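PDB 6GZB: spore germination protein GerM from Bacillus subtilis subsp. subtilis str. 168, which is of unknown molecular function but affects both sporulation and germination, and carries two GerMN domains in tandem. Local coordinates for residues A[135-138]-A[139-143]. Numbering follows the deposited sequence.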
loop_
_atom_site.group_PDB
_atom_site.type_symbol
_atom_site.label_atom_id
_atom_site.label_comp_id
_atom_site.label_asym_id
_atom_site.label_seq_id
_atom_site.Cartn_x
_atom_site.Cartn_y
_atom_site.Cartn_z
ATOM N N ASP A 135 -9.886 -11.425 -10.725
ATOM C CA ASP A 135 -8.635 -10.721 -10.460
ATOM C C ASP A 135 -8.579 -9.319 -11.090
ATOM O O ASP A 135 -7.571 -8.627 -10.981
ATOM C CB ASP A 135 -7.454 -11.548 -10.963
ATOM C CG ASP A 135 -7.198 -12.787 -10.108
ATOM O OD1 ASP A 135 -7.581 -12.786 -8.919
ATOM O OD2 ASP A 135 -6.636 -13.764 -10.638
ATOM N N GLU A 136 -9.663 -8.905 -11.735
ATOM C CA GLU A 136 -9.636 -7.712 -12.583
ATOM C C GLU A 136 -9.169 -6.454 -11.841
ATOM O O GLU A 136 -8.259 -5.760 -12.293
ATOM C CB GLU A 136 -11.013 -7.470 -13.179
ATOM C CG GLU A 136 -11.031 -6.406 -14.252
ATOM C CD GLU A 136 -12.189 -6.581 -15.209
ATOM O OE1 GLU A 136 -13.295 -6.081 -14.909
ATOM O OE2 GLU A 136 -11.982 -7.224 -16.255
ATOM N N GLN A 137 -9.781 -6.179 -10.693
ATOM C CA GLN A 137 -9.414 -5.010 -9.901
ATOM C C GLN A 137 -8.017 -5.154 -9.313
ATOM O O GLN A 137 -7.296 -4.180 -9.189
ATOM C CB GLN A 137 -10.418 -4.782 -8.766
ATOM C CG GLN A 137 -11.710 -4.118 -9.194
ATOM C CD GLN A 137 -12.213 -3.140 -8.160
ATOM O OE1 GLN A 137 -11.871 -1.953 -8.187
ATOM N NE2 GLN A 137 -12.989 -3.639 -7.209
ATOM N N LYS A 138 -7.639 -6.376 -8.952
ATOM C CA LYS A 138 -6.303 -6.629 -8.422
ATOM C C LYS A 138 -5.238 -6.209 -9.414
ATOM O O LYS A 138 -4.252 -5.573 -9.047
ATOM C CB LYS A 138 -6.129 -8.118 -8.097
ATOM C CG LYS A 138 -7.090 -8.647 -7.048
ATOM C CD LYS A 138 -6.835 -10.122 -6.761
ATOM C CE LYS A 138 -8.075 -10.796 -6.201
ATOM N NZ LYS A 138 -8.560 -10.161 -4.950
ATOM N N ILE A 139 -5.436 -6.585 -10.676
ATOM C CA ILE A 139 -4.475 -6.267 -11.721
ATOM C C ILE A 139 -4.304 -4.753 -11.894
ATOM O O ILE A 139 -3.181 -4.253 -11.966
ATOM C CB ILE A 139 -4.886 -6.930 -13.048
ATOM C CG1 ILE A 139 -4.619 -8.433 -12.966
ATOM C CG2 ILE A 139 -4.140 -6.324 -14.227
ATOM C CD1 ILE A 139 -5.419 -9.244 -13.960
ATOM N N VAL A 140 -5.407 -4.020 -11.934
ATOM C CA VAL A 140 -5.341 -2.560 -12.076
ATOM C C VAL A 140 -4.586 -1.931 -10.906
ATOM O O VAL A 140 -3.739 -1.063 -11.092
ATOM C CB VAL A 140 -6.746 -1.924 -12.146
ATOM C CG1 VAL A 140 -6.634 -0.408 -12.281
ATOM C CG2 VAL A 140 -7.534 -2.491 -13.317
ATOM N N GLN A 141 -4.897 -2.376 -9.696
ATOM C CA GLN A 141 -4.270 -1.830 -8.499
ATOM C C GLN A 141 -2.792 -2.188 -8.426
ATOM O O GLN A 141 -1.968 -1.342 -8.063
ATOM C CB GLN A 141 -4.995 -2.320 -7.250
ATOM C CG GLN A 141 -6.380 -1.721 -7.085
ATOM C CD GLN A 141 -7.249 -2.475 -6.105
ATOM O OE1 GLN A 141 -6.809 -3.447 -5.482
ATOM N NE2 GLN A 141 -8.494 -2.023 -5.955
ATOM N N SER A 142 -2.462 -3.429 -8.787
ATOM C CA SER A 142 -1.073 -3.886 -8.802
ATOM C C SER A 142 -0.203 -3.039 -9.730
ATOM O O SER A 142 0.853 -2.539 -9.345
ATOM C CB SER A 142 -1.003 -5.350 -9.234
ATOM O OG SER A 142 0.343 -5.769 -9.405
ATOM N N VAL A 143 -0.651 -2.886 -10.964
ATOM C CA VAL A 143 0.069 -2.094 -11.941
ATOM C C VAL A 143 0.197 -0.647 -11.469
ATOM O O VAL A 143 1.273 -0.061 -11.515
ATOM C CB VAL A 143 -0.640 -2.141 -13.311
ATOM C CG1 VAL A 143 -0.049 -1.114 -14.253
ATOM C CG2 VAL A 143 -0.539 -3.531 -13.908
#
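Q137 and Q141, one helical turn apart, show how a side chain can lie back along its own helix. With CG anti to its carbonyl carbon (chi1 -70°) and extended beyond it, Q141 runs back over the preceding turn, and its CG lies 3.4 Å from Q137 O. That same oxygen accepts Q141 N at 3.0 Å, so the backbone bond and the side-chain methylenes share one carbonyl. Q137 instead bends at chi2, and the two amide planes stand 58° apart, with Q137 OE1 4.0 Å from Q141 NE2. Q141 OE1 is hydrogen-bonded to the backbone N of N186; an alanine here would probably leave the N186 backbone N without its mate and strip part of the cover from the Q137 carbonyl. On another face of the helix, I139 reaches back over the first turn, its CG1 3.6 Å from D135 O, the acceptor of I139 N. S142 N closes on K138 O at 2.8 Å. D135 forms a salt bridge with R101, while K138 and Q141 pack on V65 of strand 65-73. The contact spans the start of helix 136-147, with D135 just before it; the helix connects parallel strands 119-124 and 155-160 in the first GerMN domain.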